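Local coordinates for protein prolyl endopeptidase (Myxococcus xanthus, PDB 2BKL) that probably hydrolyses oligopeptides on the carboxyl side of proline, and less often alanine, as a serine endopeptidase of the S9A family, at residues A[514-518]-A[519-523]; A[626-629]-A[630-634]; A[499-502]-A[503-506]; A[598-601]-A[602-605]. One frame throughout, in Å; residues are numbered along the deposited sequence.

Contact 1: A[514-518]-A[519-523]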
loop_
_atom_site.group_PDB
_atom_site.type_symbol
_atom_site.label_atom_id
_atom_site.label_comp_id
_atom_site.label_asym_id
_atom_site.label_seq_id
_atom_site.Cartn_x
_atom_site.Cartn_y
_atom_site.Cartn_z
ATOM N N GLU A 514 22.584 -3.802 -11.488
ATOM C CA GLU A 514 23.975 -4.120 -11.794
ATOM C C GLU A 514 24.402 -5.394 -11.042
ATOM O O GLU A 514 25.126 -6.233 -11.587
ATOM C CB GLU A 514 24.903 -2.984 -11.402
ATOM C CG GLU A 514 24.786 -1.753 -12.301
ATOM C CD GLU A 514 25.481 -0.513 -11.713
ATOM O OE1 GLU A 514 25.525 -0.323 -10.478
ATOM O OE2 GLU A 514 26.039 0.262 -12.508
ATOM N N TYR A 515 23.962 -5.537 -9.798
ATOM C CA TYR A 515 24.306 -6.718 -8.998
ATOM C C TYR A 515 23.791 -8.010 -9.652
ATOM O O TYR A 515 24.508 -9.004 -9.731
ATOM C CB TYR A 515 23.724 -6.590 -7.593
ATOM C CG TYR A 515 23.898 -7.819 -6.750
ATOM C CD1 TYR A 515 22.963 -8.848 -6.765
ATOM C CD2 TYR A 515 25.014 -7.995 -5.945
ATOM C CE1 TYR A 515 23.137 -10.004 -6.025
ATOM C CE2 TYR A 515 25.168 -9.100 -5.181
ATOM C CZ TYR A 515 24.225 -10.114 -5.192
ATOM O OH TYR A 515 24.403 -11.269 -4.462
ATOM N N LEU A 516 22.563 -8.014 -10.138
ATOM C CA LEU A 516 21.984 -9.210 -10.739
ATOM C C LEU A 516 22.766 -9.657 -11.965
ATOM O O LEU A 516 22.871 -10.851 -12.244
ATOM C CB LEU A 516 20.514 -8.990 -11.055
ATOM C CG LEU A 516 19.632 -8.779 -9.835
ATOM C CD1 LEU A 516 18.286 -8.224 -10.221
ATOM C CD2 LEU A 516 19.434 -10.087 -9.102
ATOM N N VAL A 517 23.340 -8.707 -12.689
ATOM C CA VAL A 517 24.197 -9.033 -13.833
ATOM C C VAL A 517 25.577 -9.516 -13.334
ATOM O O VAL A 517 26.101 -10.539 -13.834
ATOM C CB VAL A 517 24.307 -7.816 -14.754
ATOM C CG1 VAL A 517 25.266 -8.114 -15.906
ATOM C CG2 VAL A 517 22.952 -7.478 -15.303
ATOM N N GLN A 518 26.186 -8.784 -12.396
ATOM C CA GLN A 518 27.494 -9.157 -11.845
ATOM C C GLN A 518 27.486 -10.581 -11.302
ATOM O O GLN A 518 28.474 -11.329 -11.484
ATOM C CB GLN A 518 27.870 -8.213 -10.684
ATOM C CG GLN A 518 28.283 -6.798 -11.004
ATOM C CD GLN A 518 28.146 -5.789 -9.796
ATOM O OE1 GLN A 518 27.720 -6.129 -8.639
ATOM N NE2 GLN A 518 28.475 -4.531 -10.088
ATOM N N GLN A 519 26.397 -10.955 -10.630
ATOM C CA GLN A 519 26.252 -12.257 -9.994
ATOM C C GLN A 519 25.698 -13.364 -10.901
ATOM O O GLN A 519 25.370 -14.448 -10.430
ATOM C CB GLN A 519 25.406 -12.137 -8.706
ATOM C CG GLN A 519 26.117 -11.449 -7.574
ATOM C CD GLN A 519 27.352 -12.135 -7.203
ATOM O OE1 GLN A 519 27.381 -13.364 -7.159
ATOM N NE2 GLN A 519 28.417 -11.374 -7.001
ATOM N N LYS A 520 25.641 -13.096 -12.203
ATOM C CA LYS A 520 25.393 -14.142 -13.216
ATOM C C LYS A 520 23.951 -14.656 -13.216
ATOM O O LYS A 520 23.685 -15.744 -13.714
ATOM C CB LYS A 520 26.409 -15.287 -13.108
ATOM C CG LYS A 520 27.870 -14.845 -13.209
ATOM C CD LYS A 520 28.196 -14.215 -14.539
ATOM C CE LYS A 520 29.718 -14.038 -14.697
ATOM N NZ LYS A 520 30.060 -12.959 -15.662
ATOM N N TYR A 521 23.005 -13.877 -12.705
ATOM C CA TYR A 521 21.613 -14.238 -12.880
ATOM C C TYR A 521 21.156 -13.909 -14.288
ATOM O O TYR A 521 20.411 -14.658 -14.890
ATOM C CB TYR A 521 20.716 -13.526 -11.886
ATOM C CG TYR A 521 20.961 -13.912 -10.447
ATOM C CD1 TYR A 521 20.373 -15.050 -9.911
ATOM C CD2 TYR A 521 21.754 -13.133 -9.618
ATOM C CE1 TYR A 521 20.600 -15.421 -8.589
ATOM C CE2 TYR A 521 21.988 -13.504 -8.308
ATOM C CZ TYR A 521 21.377 -14.620 -7.790
ATOM O OH TYR A 521 21.579 -15.010 -6.467
ATOM N N THR A 522 21.600 -12.788 -14.810
ATOM C CA THR A 522 20.963 -12.211 -15.988
ATOM C C THR A 522 21.893 -11.267 -16.734
ATOM O O THR A 522 23.078 -11.119 -16.404
ATOM C CB THR A 522 19.652 -11.537 -15.542
ATOM O OG1 THR A 522 18.820 -11.211 -16.663
ATOM C CG2 THR A 522 19.867 -10.250 -14.795
ATOM N N GLN A 523 21.351 -10.629 -17.755
ATOM C CA GLN A 523 22.055 -9.570 -18.509
ATOM C C GLN A 523 21.016 -8.495 -18.842
ATOM O O GLN A 523 19.814 -8.753 -18.749
ATOM C CB GLN A 523 22.722 -10.107 -19.773
ATOM C CG GLN A 523 21.785 -10.805 -20.708
ATOM C CD GLN A 523 22.454 -11.243 -22.005
ATOM O OE1 GLN A 523 23.072 -10.421 -22.681
ATOM N NE2 GLN A 523 22.332 -12.513 -22.346
HETATM O O HOH W 1 23.622 -13.536 -5.444
HETATM O O HOH W 2 25.626 -12.045 -16.051
HETATM O O HOH W 3 28.443 -8.399 -6.946
#

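Contact 2: A[626-629]-A[630-634]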
loop_
_atom_site.group_PDB
_atom_site.type_symbol
_atom_site.label_atom_id
_atom_site.label_comp_id
_atom_site.label_asym_id
_atom_site.label_seq_id
_atom_site.Cartn_x
_atom_site.Cartn_y
_atom_site.Cartn_z
ATOM N N LYS A 626 1.082 11.303 -20.439
ATOM C CA LYS A 626 2.152 12.190 -20.897
ATOM C C LYS A 626 3.474 11.426 -21.101
ATOM O O LYS A 626 4.208 11.687 -22.071
ATOM C CB LYS A 626 2.351 13.356 -19.953
ATOM C CG LYS A 626 1.155 14.315 -19.862
ATOM C CD LYS A 626 1.548 15.731 -19.494
ATOM C CE LYS A 626 2.260 15.838 -18.179
ATOM N NZ LYS A 626 2.481 17.277 -17.779
ATOM N N PHE A 627 3.796 10.514 -20.181
ATOM C CA PHE A 627 5.051 9.793 -20.279
ATOM C C PHE A 627 5.043 8.861 -21.472
ATOM O O PHE A 627 6.032 8.809 -22.191
ATOM C CB PHE A 627 5.342 9.045 -18.977
ATOM C CG PHE A 627 6.721 8.452 -18.897
ATOM C CD1 PHE A 627 7.813 9.262 -18.643
ATOM C CD2 PHE A 627 6.931 7.079 -19.082
ATOM C CE1 PHE A 627 9.075 8.722 -18.495
ATOM C CE2 PHE A 627 8.202 6.536 -18.974
ATOM C CZ PHE A 627 9.267 7.352 -18.704
ATOM N N VAL A 628 3.955 8.120 -21.693
ATOM C CA VAL A 628 3.905 7.200 -22.849
ATOM C C VAL A 628 4.028 7.974 -24.152
ATOM O O VAL A 628 4.723 7.545 -25.081
ATOM C CB VAL A 628 2.693 6.251 -22.845
ATOM C CG1 VAL A 628 1.470 6.857 -23.427
ATOM C CG2 VAL A 628 3.043 4.964 -23.625
ATOM N N ALA A 629 3.391 9.141 -24.233
ATOM C CA ALA A 629 3.528 9.981 -25.405
ATOM C C ALA A 629 4.966 10.403 -25.648
ATOM O O ALA A 629 5.467 10.318 -26.763
ATOM C CB ALA A 629 2.661 11.203 -25.276
ATOM N N ALA A 630 5.663 10.770 -24.581
ATOM C CA ALA A 630 7.063 11.190 -24.683
ATOM C C ALA A 630 7.966 10.033 -25.156
ATOM O O ALA A 630 8.846 10.214 -25.980
ATOM C CB ALA A 630 7.529 11.744 -23.351
ATOM N N VAL A 631 7.724 8.836 -24.644
ATOM C CA VAL A 631 8.535 7.681 -25.011
ATOM C C VAL A 631 8.241 7.221 -26.458
ATOM O O VAL A 631 9.166 6.932 -27.232
ATOM C CB VAL A 631 8.356 6.547 -23.986
ATOM C CG1 VAL A 631 9.041 5.288 -24.442
ATOM C CG2 VAL A 631 8.888 6.984 -22.632
ATOM N N GLN A 632 6.958 7.150 -26.822
ATOM C CA GLN A 632 6.573 6.732 -28.176
ATOM C C GLN A 632 7.195 7.641 -29.219
ATOM O O GLN A 632 7.625 7.181 -30.259
ATOM C CB GLN A 632 5.048 6.738 -28.375
ATOM C CG GLN A 632 4.348 5.625 -27.611
ATOM C CD GLN A 632 2.851 5.637 -27.752
ATOM O OE1 GLN A 632 2.263 6.629 -28.167
ATOM N NE2 GLN A 632 2.213 4.529 -27.367
ATOM N N ASN A 633 7.255 8.931 -28.916
ATOM C CA ASN A 633 7.671 9.931 -29.872
ATOM C C ASN A 633 9.103 10.372 -29.711
ATOM O O ASN A 633 9.527 11.336 -30.366
ATOM C CB ASN A 633 6.691 11.094 -29.811
ATOM C CG ASN A 633 5.334 10.684 -30.373
ATOM O OD1 ASN A 633 5.184 10.548 -31.586
ATOM N ND2 ASN A 633 4.390 10.377 -29.491
ATOM N N SER A 634 9.877 9.674 -28.874
ATOM C CA SER A 634 11.267 10.058 -28.654
ATOM C C SER A 634 12.068 9.685 -29.890
ATOM O O SER A 634 12.067 8.515 -30.278
ATOM C CB SER A 634 11.855 9.376 -27.423
ATOM O OG SER A 634 13.107 9.944 -27.107
#

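Contact 3: A[499-502]-A[503-506]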
loop_
_atom_site.group_PDB
_atom_site.type_symbol
_atom_site.label_atom_id
_atom_site.label_comp_id
_atom_site.label_asym_id
_atom_site.label_seq_id
_atom_site.Cartn_x
_atom_site.Cartn_y
_atom_site.Cartn_z
ATOM N N LEU A 499 12.617 13.431 0.061
ATOM C CA LEU A 499 12.964 14.821 -0.119
ATOM C C LEU A 499 14.218 14.999 -0.987
ATOM O O LEU A 499 14.283 14.474 -2.083
ATOM C CB LEU A 499 13.036 15.546 1.237
ATOM C CG LEU A 499 11.749 15.487 2.038
ATOM C CD1 LEU A 499 11.956 16.009 3.447
ATOM C CD2 LEU A 499 10.600 16.249 1.347
ATOM N N ASP A 500 15.225 15.719 -0.496
ATOM C CA ASP A 500 16.422 15.988 -1.280
ATOM C C ASP A 500 17.269 14.744 -1.529
ATOM O O ASP A 500 18.154 14.767 -2.383
ATOM C CB ASP A 500 17.300 17.015 -0.551
ATOM C CG ASP A 500 17.600 16.610 0.891
ATOM O OD1 ASP A 500 16.658 16.595 1.729
ATOM O OD2 ASP A 500 18.732 16.258 1.297
ATOM N N LYS A 501 16.982 13.650 -0.799
ATOM C CA LYS A 501 17.732 12.405 -0.916
ATOM C C LYS A 501 17.003 11.354 -1.727
ATOM O O LYS A 501 17.435 10.195 -1.757
ATOM C CB LYS A 501 18.039 11.824 0.447
ATOM C CG LYS A 501 18.708 12.829 1.381
ATOM C CD LYS A 501 20.146 13.005 1.178
ATOM C CE LYS A 501 20.824 13.284 2.543
ATOM N NZ LYS A 501 20.210 14.431 3.278
ATOM N N LYS A 502 15.946 11.743 -2.433
ATOM C CA LYS A 502 15.212 10.770 -3.250
ATOM C C LYS A 502 16.080 10.037 -4.264
ATOM O O LYS A 502 15.853 8.846 -4.536
ATOM C CB LYS A 502 14.021 11.441 -3.937
ATOM C CG LYS A 502 13.094 10.501 -4.702
ATOM C CD LYS A 502 12.385 9.502 -3.767
ATOM C CE LYS A 502 11.356 8.677 -4.509
ATOM N NZ LYS A 502 10.625 7.734 -3.595
ATOM N N GLN A 503 17.085 10.724 -4.813
ATOM C CA GLN A 503 17.953 10.111 -5.790
ATOM C C GLN A 503 18.643 8.874 -5.229
ATOM O O GLN A 503 19.005 7.966 -5.981
ATOM C CB GLN A 503 18.990 11.100 -6.329
ATOM C CG GLN A 503 19.937 10.561 -7.387
ATOM C CD GLN A 503 19.234 10.063 -8.610
ATOM O OE1 GLN A 503 18.317 10.731 -9.093
ATOM N NE2 GLN A 503 19.709 8.947 -9.189
ATOM N N ASN A 504 18.874 8.813 -3.914
ATOM C CA ASN A 504 19.462 7.600 -3.332
ATOM C C ASN A 504 18.634 6.343 -3.614
ATOM O O ASN A 504 19.173 5.256 -3.768
ATOM C CB ASN A 504 19.594 7.726 -1.833
ATOM C CG ASN A 504 20.670 8.712 -1.377
ATOM O OD1 ASN A 504 21.615 9.034 -2.094
ATOM N ND2 ASN A 504 20.538 9.176 -0.140
ATOM N N VAL A 505 17.311 6.473 -3.683
ATOM C CA VAL A 505 16.441 5.348 -3.940
ATOM C C VAL A 505 16.739 4.813 -5.331
ATOM O O VAL A 505 16.863 3.601 -5.544
ATOM C CB VAL A 505 14.970 5.775 -3.899
ATOM C CG1 VAL A 505 14.059 4.630 -4.178
ATOM C CG2 VAL A 505 14.651 6.385 -2.554
ATOM N N PHE A 506 16.828 5.718 -6.294
ATOM C CA PHE A 506 17.105 5.359 -7.658
ATOM C C PHE A 506 18.489 4.766 -7.799
ATOM O O PHE A 506 18.659 3.736 -8.467
ATOM C CB PHE A 506 16.890 6.555 -8.602
ATOM C CG PHE A 506 15.578 7.307 -8.378
ATOM C CD1 PHE A 506 14.431 6.644 -8.018
ATOM C CD2 PHE A 506 15.527 8.687 -8.521
ATOM C CE1 PHE A 506 13.249 7.327 -7.836
ATOM C CE2 PHE A 506 14.321 9.384 -8.320
ATOM C CZ PHE A 506 13.203 8.700 -7.995
HETATM O O HOH W 4 17.157 13.600 -4.859
#

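Contact 4: A[598-601]-A[602-605]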
loop_
_atom_site.group_PDB
_atom_site.type_symbol
_atom_site.label_atom_id
_atom_site.label_comp_id
_atom_site.label_asym_id
_atom_site.label_seq_id
_atom_site.Cartn_x
_atom_site.Cartn_y
_atom_site.Cartn_z
ATOM N N HIS A 598 12.849 13.974 -18.523
ATOM C CA HIS A 598 14.149 13.378 -18.802
ATOM C C HIS A 598 14.126 12.278 -19.837
ATOM O O HIS A 598 15.012 11.401 -19.868
ATOM C CB HIS A 598 14.791 12.924 -17.495
ATOM C CG HIS A 598 15.242 14.075 -16.650
ATOM N ND1 HIS A 598 16.466 14.698 -16.814
ATOM C CD2 HIS A 598 14.594 14.769 -15.681
ATOM C CE1 HIS A 598 16.556 15.704 -15.960
ATOM N NE2 HIS A 598 15.430 15.776 -15.272
ATOM N N VAL A 599 13.136 12.335 -20.722
ATOM C CA VAL A 599 13.099 11.426 -21.886
ATOM C C VAL A 599 13.999 12.042 -22.972
ATOM O O VAL A 599 13.532 12.788 -23.818
ATOM C CB VAL A 599 11.677 11.151 -22.370
ATOM C CG1 VAL A 599 11.661 10.168 -23.519
ATOM C CG2 VAL A 599 10.802 10.654 -21.215
ATOM N N ARG A 600 15.296 11.802 -22.861
ATOM C CA ARG A 600 16.257 12.366 -23.825
ATOM C C ARG A 600 16.067 11.742 -25.194
ATOM O O ARG A 600 15.750 10.574 -25.302
ATOM C CB ARG A 600 17.675 12.130 -23.361
ATOM C CG ARG A 600 18.060 12.883 -22.078
ATOM C CD ARG A 600 19.434 12.512 -21.500
ATOM N NE ARG A 600 19.783 11.150 -21.883
ATOM C CZ ARG A 600 20.219 10.188 -21.079
ATOM N NH1 ARG A 600 20.439 10.405 -19.774
ATOM N NH2 ARG A 600 20.465 8.985 -21.600
ATOM N N PRO A 601 16.291 12.509 -26.261
ATOM C CA PRO A 601 16.170 11.975 -27.608
ATOM C C PRO A 601 17.388 11.158 -28.003
ATOM O O PRO A 601 18.459 11.241 -27.394
ATOM C CB PRO A 601 16.066 13.227 -28.459
ATOM C CG PRO A 601 16.909 14.231 -27.708
ATOM C CD PRO A 601 16.605 13.946 -26.261
ATOM N N ASP A 602 17.222 10.388 -29.068
ATOM C CA ASP A 602 18.307 9.621 -29.688
ATOM C C ASP A 602 18.834 8.554 -28.746
ATOM O O ASP A 602 20.008 8.198 -28.792
ATOM C CB ASP A 602 19.428 10.533 -30.186
ATOM C CG ASP A 602 18.904 11.722 -30.958
ATOM O OD1 ASP A 602 18.046 11.533 -31.868
ATOM O OD2 ASP A 602 19.210 12.904 -30.668
ATOM N N VAL A 603 17.925 8.009 -27.926
ATOM C CA VAL A 603 18.202 6.944 -26.963
ATOM C C VAL A 603 17.298 5.758 -27.248
ATOM O O VAL A 603 16.094 5.926 -27.445
ATOM C CB VAL A 603 17.968 7.442 -25.559
ATOM C CG1 VAL A 603 18.021 6.319 -24.531
ATOM C CG2 VAL A 603 18.983 8.496 -25.211
ATOM N N ARG A 604 17.859 4.554 -27.285
ATOM C CA ARG A 604 17.051 3.346 -27.358
ATOM C C ARG A 604 16.634 3.000 -25.937
ATOM O O ARG A 604 17.455 2.648 -25.090
ATOM C CB ARG A 604 17.807 2.185 -28.008
ATOM C CG ARG A 604 18.332 2.495 -29.423
ATOM C CD ARG A 604 19.498 1.595 -29.890
ATOM N NE ARG A 604 19.075 0.653 -30.928
ATOM C CZ ARG A 604 18.479 -0.521 -30.702
ATOM N NH1 ARG A 604 18.231 -0.939 -29.461
ATOM N NH2 ARG A 604 18.130 -1.288 -31.731
ATOM N N TYR A 605 15.343 3.115 -25.684
ATOM C CA TYR A 605 14.788 2.833 -24.376
ATOM C C TYR A 605 14.449 1.361 -24.266
ATOM O O TYR A 605 14.215 0.678 -25.253
ATOM C CB TYR A 605 13.536 3.720 -24.117
ATOM C CG TYR A 605 13.969 5.141 -23.826
ATOM C CD1 TYR A 605 14.519 5.486 -22.598
ATOM C CD2 TYR A 605 13.899 6.133 -24.809
ATOM C CE1 TYR A 605 14.929 6.746 -22.343
ATOM C CE2 TYR A 605 14.350 7.396 -24.571
ATOM C CZ TYR A 605 14.869 7.712 -23.350
ATOM O OH TYR A 605 15.384 8.957 -23.107
#

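Contact 1: A[514-518]-A[519-523]
Gln519 lies against Tyr515 at the C-terminal end of helix 503-518, where the chain leaves the helix through a Schellman motif. Its backbone N gives the last regular helical bond to Tyr515 O (2.9 Å), while its CG, set anti to the carbonyl carbon by chi1 of -72°, lies over one face of the Tyr515 ring. This CH-pi contact puts CG 3.6 Å from the ring centroid, offset toward the rim and nearest CZ. Lys520, with positive phi, is the C-prime residue: its N turns back to Val517 O (3.1 Å), approaching from above the carbonyl plane. Tyr521 N closes the wider loop onto Leu516 O at 3.1 Å, and the same oxygen lies at the edge of the Tyr521 ring. Tyr521 CD2 packs on Leu516 CD2, and its hydroxyl, bonded to Glu418, also receives a bond from a water that links it to Tyr515 OH. An alanine in place of Tyr515 would probably leave Gln519 CG without the face it packs on and that water without one of its two hydroxyl partners. At Thr522 the methyl CG2 rests against Leu516 CB, and OG1 bonds to Ala446 O. Val517 CG2 then reaches Gln523 CA, at 3.9 Å.

Contact 2: A[626-629]-A[630-634]
Val631 CG2 sits over one face of the Phe627 ring, one helical turn further on, in a CH-pi contact of 4.0 Å to the centroid. The methyl is displaced toward the rim, so its nearest ring atom is CE2 at 3.7 Å. Phe627 has CG anti to the backbone N (chi1 -171°), and this brings the ring alongside the next turn. Beside this pair, Gln632 runs extended past Val628, with NE2 3.9 Å from Val628 CG2. The main chain of this turn is regular: Val631 N bonds to Phe627 O and Gln632 N to Val628 O, the latter with an N-H...O angle of 168°. The last turn differs, because Ala629 O takes two donors from Asn633, the backbone N at 3.1 Å and the side-chain ND2 at 2.9 Å. That oxygen lies close to the Asn633 amide plane, and the double grip fixes the amide where the chain leaves helical geometry. Helix 622-632 is the crossover helix of a beta-alpha-beta unit in the alpha/beta-hydrolase domain, joining strands 607-613 and 641-646. Its inner side meets both: Phe627 and Val631 pack on Leu608, and Val628 on Met610 and Leu643. Gln632 NE2 is tied to Ala641 O and OE1 to Gln42. At the other end Lys626 NZ makes salt bridges with Asp22, Glu28 and Asp561.

Contact 3: A[499-502]-A[503-506]
Lys502 and Phe506 meet at the N-terminal start of helix 503-518 in the alpha/beta-hydrolase domain, the lysine's aliphatic chain running obliquely past the far end of the ring. Lys502 CG lies 3.8 Å from Phe506 CZ, and CE returns to the same carbon at 3.9 Å because the chain bends at chi2 (65°) and is extended beyond. Lys502 O stands over the centre of one face of the ring, 3.9 Å above its plane, while its bond goes to Val505 N at 2.9 Å. Val505 turns CB toward that carbonyl and sets CG2 4.0 Å from Lys502 CD, so methyl and ring approach the lysine chain together. The Phe506 ring also meets Tyr593 edge-to-face. A leucine in place of Phe506 would probably leave Lys502 CG and CE without CZ, their neighbour, and Tyr593 without its aromatic partner. Beyond these contacts NZ bonds to Gly454 O and to OD1 of Asn534, a residue of the pocket that holds the bound benzyloxycarbonyl-Ala-Pro, about 8 Å from the lysine side chain. On another side of the turn, Lys501 and Asn504 run side by side, with Asn504 ND2 directed to Ala496 O. Asn504 N bonds to Lys501 O, and a water joins Asp500 O to Gln503 N, accepting from the latter at 2.9 Å.

Contact 4: A[598-601]-A[602-605]
The Tyr605 ring has Arg600 O at its edge, close to the plane, and Val599 CG1 approaching obliquely, 4.0 Å from Tyr605 CE2. Over the centre of one face, 3.6 Å above the plane, lies CG1 of Val603, a neighbour within 602-605. The second flat group, the Arg600 guanidinium, meets Val603 at its own edge: the methyl CG2 lies near its plane, 3.9 Å from NH2. Val603 therefore turns one methyl onto the tyrosine and the other to the arginine, a division set by chi1 of 171°, which places CG1 anti to the backbone N. The polar link is a single bond, Tyr605 OH to Arg600 O at 2.8 Å, with the hydroxyl in the carbonyl plane on a lone pair. These residues lie in the loop between helix 584-593 and strand 607-613, in which Val599 is the centre of an inverse gamma turn and Asp602, with positive phi, turns the chain sharply just after Pro601. The loop is anchored by Tyr605 N to Asn637 OD1, a backbone bond between Asp602 and Pro635, and Tyr605 packing on Met543 of helix 534-545. Arg600, Pro601 and Asp602 remain at the surface. The tyrosine thus reaches from a buried ring to the backbone of the outer turn: its hydroxyl donates to Arg600 O, and this bond probably fixes the rotation of the hydroxyl and ties the buried ring to the backbone of the exposed turn.

All four contacts are local, follow one another along the chain without nesting or crossing, and lie in the hydrolase domain. Contact 3 comes first and opens helix 503-518 on the side nearer the ligand pocket; contact 1 closes the same helix, their centres about 24 Å apart, and turns the chain toward strand 527-532. Contact 4 then shapes the loop leading into strand 607-613, and contact 2 ends helix 622-632, which follows that strand. Only these last two touch: Val599 CG2 meets Phe627 CE1 at 3.8 Å, and Ser634 OG packs near Arg600 O, joining the 598-605 loop to the end of the crossover helix.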